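Local coordinates for protein putative adhesin (Bacteroides thetaiotaomicron, PDB 4QDG) that probably acts as an outer-membrane lipoprotein of the FimB/Mfa2 family, serving as an anchor subunit for fimbriae of the fimbrillin type, at residues 103-109 with 179-183; 174-178 with 231-235. One frame throughout, in Å; residues are numbered along the deposited sequence.

Contact 1 (103-109 with 179-183)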
loop_
_atom_site.group_PDB
_atom_site.type_symbol
_atom_site.label_atom_id
_atom_site.label_comp_id
_atom_site.label_asym_id
_atom_site.label_seq_id
_atom_site.Cartn_x
_atom_site.Cartn_y
_atom_site.Cartn_z
ATOM N N TYR A 103 -15.227 -14.941 -9.759
ATOM C CA TYR A 103 -14.631 -14.400 -8.528
ATOM C C TYR A 103 -13.178 -14.860 -8.322
ATOM O O TYR A 103 -12.307 -14.014 -8.126
ATOM C CB TYR A 103 -15.493 -14.787 -7.311
ATOM C CG TYR A 103 -14.876 -14.501 -5.952
ATOM C CD1 TYR A 103 -14.403 -13.229 -5.630
ATOM C CD2 TYR A 103 -14.884 -15.464 -4.949
ATOM C CE1 TYR A 103 -13.850 -12.960 -4.380
ATOM C CE2 TYR A 103 -14.365 -15.200 -3.685
ATOM C CZ TYR A 103 -13.845 -13.949 -3.405
ATOM O OH TYR A 103 -13.320 -13.719 -2.161
ATOM N N THR A 104 -12.923 -16.167 -8.443
ATOM C CA THR A 104 -11.614 -16.768 -8.162
ATOM C C THR A 104 -10.616 -16.651 -9.349
ATOM O O THR A 104 -9.448 -17.026 -9.198
ATOM C CB THR A 104 -11.785 -18.226 -7.694
ATOM O OG1 THR A 104 -12.343 -19.013 -8.735
ATOM C CG2 THR A 104 -12.647 -18.346 -6.437
ATOM N N ASP A 105 -11.039 -16.066 -10.478
ATOM C CA ASP A 105 -10.182 -15.913 -11.658
ATOM C C ASP A 105 -9.544 -14.518 -11.741
ATOM O O ASP A 105 -8.675 -14.276 -12.586
ATOM C CB ASP A 105 -10.982 -16.227 -12.942
ATOM C CG ASP A 105 -11.536 -17.647 -12.964
ATOM O OD1 ASP A 105 -10.766 -18.590 -12.669
ATOM O OD2 ASP A 105 -12.747 -17.807 -13.212
ATOM N N LEU A 106 -9.935 -13.613 -10.874
ATOM C CA LEU A 106 -9.352 -12.299 -10.932
ATOM C C LEU A 106 -7.979 -12.216 -10.241
ATOM O O LEU A 106 -7.716 -12.823 -9.193
ATOM C CB LEU A 106 -10.312 -11.255 -10.354
ATOM C CG LEU A 106 -10.029 -9.786 -10.660
ATOM C CD1 LEU A 106 -9.689 -9.547 -12.159
ATOM C CD2 LEU A 106 -11.192 -8.952 -10.237
ATOM N N GLN A 107 -7.093 -11.491 -10.926
ATOM C CA GLN A 107 -5.767 -11.086 -10.545
ATOM C C GLN A 107 -5.606 -9.610 -10.863
ATOM O O GLN A 107 -6.213 -9.134 -11.831
ATOM C CB GLN A 107 -4.703 -11.903 -11.280
ATOM C CG GLN A 107 -4.640 -13.346 -10.836
ATOM C CD GLN A 107 -3.516 -14.110 -11.470
ATOM O OE1 GLN A 107 -2.727 -13.600 -12.270
ATOM N NE2 GLN A 107 -3.426 -15.370 -11.124
ATOM N N VAL A 108 -4.798 -8.894 -10.046
ATOM C CA VAL A 108 -4.394 -7.497 -10.205
ATOM C C VAL A 108 -2.860 -7.478 -10.165
ATOM O O VAL A 108 -2.242 -8.029 -9.245
ATOM C CB VAL A 108 -5.051 -6.535 -9.170
ATOM C CG1 VAL A 108 -4.419 -5.146 -9.170
ATOM C CG2 VAL A 108 -6.540 -6.432 -9.424
ATOM N N GLU A 109 -2.249 -6.861 -11.173
ATOM C CA GLU A 109 -0.803 -6.760 -11.259
ATOM C C GLU A 109 -0.372 -5.322 -11.418
ATOM O O GLU A 109 -1.079 -4.544 -12.042
ATOM C CB GLU A 109 -0.289 -7.583 -12.453
ATOM C CG GLU A 109 1.179 -7.973 -12.313
ATOM C CD GLU A 109 1.863 -8.536 -13.544
ATOM O OE1 GLU A 109 1.252 -9.383 -14.236
ATOM O OE2 GLU A 109 3.032 -8.155 -13.788
ATOM N N ILE A 179 4.064 -7.748 -6.619
ATOM C CA ILE A 179 3.335 -6.938 -7.598
ATOM C C ILE A 179 2.146 -7.688 -8.245
ATOM O O ILE A 179 1.442 -7.089 -9.066
ATOM C CB ILE A 179 4.258 -6.318 -8.675
ATOM C CG1 ILE A 179 4.834 -7.368 -9.640
ATOM C CG2 ILE A 179 5.319 -5.422 -8.045
ATOM C CD1 ILE A 179 5.053 -6.827 -11.036
ATOM N N LEU A 180 1.906 -8.959 -7.855
ATOM C CA LEU A 180 0.788 -9.757 -8.360
ATOM C C LEU A 180 -0.122 -10.180 -7.213
ATOM O O LEU A 180 0.333 -10.825 -6.269
ATOM C CB LEU A 180 1.286 -10.992 -9.142
ATOM C CG LEU A 180 0.210 -11.861 -9.825
ATOM C CD1 LEU A 180 -0.545 -11.081 -10.919
ATOM C CD2 LEU A 180 0.831 -13.149 -10.426
ATOM N N PHE A 181 -1.401 -9.804 -7.301
ATOM C CA PHE A 181 -2.412 -10.152 -6.301
ATOM C C PHE A 181 -3.377 -11.205 -6.829
ATOM O O PHE A 181 -3.840 -11.084 -7.964
ATOM C CB PHE A 181 -3.230 -8.910 -5.883
ATOM C CG PHE A 181 -2.475 -7.819 -5.178
ATOM C CD1 PHE A 181 -1.844 -6.808 -5.899
ATOM C CD2 PHE A 181 -2.442 -7.760 -3.786
ATOM C CE1 PHE A 181 -1.158 -5.785 -5.238
ATOM C CE2 PHE A 181 -1.766 -6.725 -3.125
ATOM C CZ PHE A 181 -1.144 -5.736 -3.854
ATOM N N SER A 182 -3.745 -12.198 -5.990
ATOM C CA SER A 182 -4.810 -13.140 -6.342
ATOM C C SER A 182 -6.152 -12.481 -5.988
ATOM O O SER A 182 -6.162 -11.382 -5.423
ATOM C CB SER A 182 -4.653 -14.497 -5.654
ATOM O OG SER A 182 -4.443 -14.387 -4.258
ATOM N N TYR A 183 -7.269 -13.190 -6.246
ATOM C CA TYR A 183 -8.640 -12.726 -6.049
ATOM C C TYR A 183 -8.936 -12.295 -4.609
ATOM O O TYR A 183 -9.773 -11.420 -4.419
ATOM C CB TYR A 183 -9.643 -13.812 -6.496
ATOM C CG TYR A 183 -9.660 -15.058 -5.626
ATOM C CD1 TYR A 183 -8.794 -16.132 -5.878
ATOM C CD2 TYR A 183 -10.566 -15.183 -4.569
ATOM C CE1 TYR A 183 -8.814 -17.284 -5.080
ATOM C CE2 TYR A 183 -10.580 -16.318 -3.754
ATOM C CZ TYR A 183 -9.719 -17.373 -4.024
ATOM O OH TYR A 183 -9.797 -18.478 -3.208
HETATM O O HOH W 1 -6.632 -15.418 -8.504
#

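Contact 2 (174-178 with 231-235)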
loop_
_atom_site.group_PDB
_atom_site.type_symbol
_atom_site.label_atom_id
_atom_site.label_comp_id
_atom_site.label_asym_id
_atom_site.label_seq_id
_atom_site.Cartn_x
_atom_site.Cartn_y
_atom_site.Cartn_z
ATOM N N ILE A 174 14.551 -1.395 -2.751
ATOM C CA ILE A 174 13.695 -2.332 -2.056
ATOM C C ILE A 174 13.468 -3.458 -3.033
ATOM O O ILE A 174 12.989 -3.217 -4.132
ATOM C CB ILE A 174 12.386 -1.778 -1.435
ATOM C CG1 ILE A 174 12.706 -0.845 -0.263
ATOM C CG2 ILE A 174 11.484 -2.934 -0.962
ATOM C CD1 ILE A 174 11.513 0.006 0.278
ATOM N N THR A 175 13.930 -4.667 -2.686
ATOM C CA THR A 175 13.646 -5.846 -3.483
ATOM C C THR A 175 12.499 -6.586 -2.786
ATOM O O THR A 175 12.483 -6.738 -1.553
ATOM C CB THR A 175 14.869 -6.730 -3.713
ATOM O OG1 THR A 175 15.505 -7.008 -2.459
ATOM C CG2 THR A 175 15.830 -6.153 -4.755
ATOM N N ASP A 176 11.532 -7.034 -3.584
ATOM C CA ASP A 176 10.361 -7.759 -3.088
ATOM C C ASP A 176 9.738 -8.514 -4.218
ATOM O O ASP A 176 10.094 -8.293 -5.365
ATOM C CB ASP A 176 9.330 -6.772 -2.464
ATOM C CG ASP A 176 8.395 -7.368 -1.428
ATOM O OD1 ASP A 176 8.268 -8.632 -1.378
ATOM O OD2 ASP A 176 7.853 -6.593 -0.612
ATOM N N ASP A 177 8.804 -9.409 -3.899
ATOM C CA ASP A 177 8.027 -10.156 -4.875
ATOM C C ASP A 177 6.571 -9.933 -4.466
ATOM O O ASP A 177 5.954 -10.786 -3.833
ATOM C CB ASP A 177 8.465 -11.646 -4.921
ATOM C CG ASP A 177 7.828 -12.461 -6.038
ATOM O OD1 ASP A 177 6.738 -12.059 -6.532
ATOM O OD2 ASP A 177 8.402 -13.518 -6.404
ATOM N N ASN A 178 6.042 -8.739 -4.767
ATOM C CA ASN A 178 4.708 -8.366 -4.291
ATOM C C ASN A 178 3.862 -7.575 -5.304
ATOM O O ASN A 178 3.018 -6.807 -4.876
ATOM C CB ASN A 178 4.880 -7.509 -2.998
ATOM C CG ASN A 178 5.611 -6.201 -3.186
ATOM O OD1 ASN A 178 6.330 -6.016 -4.158
ATOM N ND2 ASN A 178 5.445 -5.250 -2.243
ATOM N N TRP A 231 7.637 -17.426 1.685
ATOM C CA TRP A 231 8.284 -17.528 0.366
ATOM C C TRP A 231 9.058 -16.269 -0.074
ATOM O O TRP A 231 9.812 -16.343 -1.038
ATOM C CB TRP A 231 7.293 -17.968 -0.734
ATOM C CG TRP A 231 6.041 -17.151 -0.851
ATOM C CD1 TRP A 231 4.839 -17.410 -0.256
ATOM C CD2 TRP A 231 5.831 -16.023 -1.712
ATOM N NE1 TRP A 231 3.903 -16.478 -0.651
ATOM C CE2 TRP A 231 4.476 -15.638 -1.577
ATOM C CE3 TRP A 231 6.662 -15.282 -2.575
ATOM C CZ2 TRP A 231 3.933 -14.544 -2.270
ATOM C CZ3 TRP A 231 6.121 -14.195 -3.253
ATOM C CH2 TRP A 231 4.773 -13.834 -3.094
ATOM N N TYR A 232 8.920 -15.143 0.626
ATOM C CA TYR A 232 9.713 -13.961 0.309
ATOM C C TYR A 232 9.963 -13.135 1.537
ATOM O O TYR A 232 9.072 -12.921 2.345
ATOM C CB TYR A 232 9.153 -13.068 -0.826
ATOM C CG TYR A 232 10.291 -12.458 -1.617
ATOM C CD1 TYR A 232 10.942 -13.191 -2.602
ATOM C CD2 TYR A 232 10.815 -11.209 -1.281
ATOM C CE1 TYR A 232 12.057 -12.691 -3.261
ATOM C CE2 TYR A 232 11.945 -10.707 -1.922
ATOM C CZ TYR A 232 12.546 -11.446 -2.932
ATOM O OH TYR A 232 13.657 -11.015 -3.605
ATOM N N SER A 233 11.203 -12.661 1.649
ATOM C CA SER A 233 11.695 -11.802 2.718
ATOM C C SER A 233 12.152 -10.474 2.061
ATOM O O SER A 233 13.277 -10.379 1.573
ATOM C CB SER A 233 12.821 -12.502 3.483
ATOM O OG SER A 233 13.223 -11.736 4.604
ATOM N N PRO A 234 11.251 -9.465 1.968
ATOM C CA PRO A 234 11.634 -8.187 1.320
ATOM C C PRO A 234 12.864 -7.537 1.973
ATOM O O PRO A 234 13.023 -7.565 3.219
ATOM C CB PRO A 234 10.393 -7.302 1.489
ATOM C CG PRO A 234 9.288 -8.242 1.811
ATOM C CD PRO A 234 9.864 -9.426 2.474
ATOM N N LYS A 235 13.720 -6.960 1.113
ATOM C CA LYS A 235 14.955 -6.343 1.557
ATOM C C LYS A 235 15.037 -4.845 1.253
ATOM O O LYS A 235 14.611 -4.395 0.185
ATOM C CB LYS A 235 16.155 -7.053 0.906
ATOM C CG LYS A 235 16.359 -8.503 1.351
ATOM C CD LYS A 235 17.099 -8.624 2.687
ATOM C CE LYS A 235 17.286 -10.061 3.108
ATOM N NZ LYS A 235 16.024 -10.662 3.617
HETATM O O HOH W 2 15.440 -9.718 -2.126
#

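Contact 1 (103-109 with 179-183)
Residues 103-109 and 179-183 run antiparallel and are zipped together at Val108 and Phe181, whose backbones exchange two hydrogen bonds: Phe181 N to Val108 O, 2.8 Å, and Val108 N to Phe181 O, 3.2 Å. CA-H...O contacts flank the pair, Gln107 CA to Phe181 O and Glu109 CA to Ile179 O, both 3.2 Å. On one face of the sheet Val108, with chi1 t, sets its CB 4.4 Å from CB of Phe181; the Phe181 ring, chi1 m, then turns with Val108 to Phe91 of strand 91-94. Glu109 and Leu180, the adjacent non-hydrogen-bonded pair, point to the other face. Here Leu180, in the t,p rotamer, brings CD1 to 3.8 Å from Glu109 CG and 3.6 Å from Gln107 OE1. Glu109 is extended through chi2, and its carboxylate forms a salt bridge with Lys94. Strand 180-181 is thereby the edge of a small three-stranded antiparallel sheet within this chain, with 107-110 in the middle and 91-94 beyond. Toward residues 103 and 104 aromatic packing takes over from backbone hydrogen bonds. Tyr183, chi1 p, points toward Tyr103 and Thr104: Thr104 CA sits over its face in a CH-pi contact, 3.9 Å from the ring centroid, while its edge meets the face of Tyr103 in a T-shaped stack, centroids 5.1 Å apart and planes at 72°. Tyr103 reaches this position through a t chi1, and its OH hydrogen-bonds to Glu130. A water accepts from Tyr183 N at 3.2 Å and donates weakly to Thr104 O at 3.3 Å.

Contact 2 (174-178 with 231-235)
This is an antiparallel junction at the end of a strand pair, where strand 170-176 meets the start of strand 235-240 and the loop leading into it. Thr175 and Lys235 form the hydrogen-bonded pair, with Lys235 N to Thr175 O at 2.9 Å and Thr175 N to Lys235 O at 3.0 Å; CA-H...O contacts adjoin it, Ile174 CA to Lys235 O at 3.2 Å and Pro234 CA to Thr175 O at 3.3 Å. Beyond Pro234 the backbones separate and loop side chains pack into the gap. Asp177 CB lies over the Tyr232 ring, 4.0 Å from its centroid, in a CH-pi contact, and Asp177 O is 3.4 Å from Trp231 CH2. One water bridges Thr175 OG1 and Tyr232 OH, 2.7 Å from each. The carboxylate of Asp177 accepts from the backbone of Asn190 and Gly191, while Asp176 OD1 takes Asp177 N at 2.7 Å and a salt bridge from Arg229. Here, where 235-240 begins, ends the pairing of the two inner strands of the four-stranded antiparallel sheet 193-195, 170-176, 235-240, 246-251.

The chain passes from contact 2 directly into contact 1: residues 174-178 finish strand 170-176, and 179-183 follow at once, their strand 180-181 beginning one residue on. Along the sequence the order is 103-109, 174-178, 179-183, 231-235, so the two contacts interleave. Their centres lie about 18 Å apart, and apart from this covalent junction they do not touch. Each belongs to a different antiparallel sheet, contact 1 to the three-stranded one and contact 2 to the four-stranded one. The short connection at 177-179 thus lets one continuous piece of backbone pair with an earlier strand in one sheet and a later one in the other, tying both sheets together within the Mfa2-family chain.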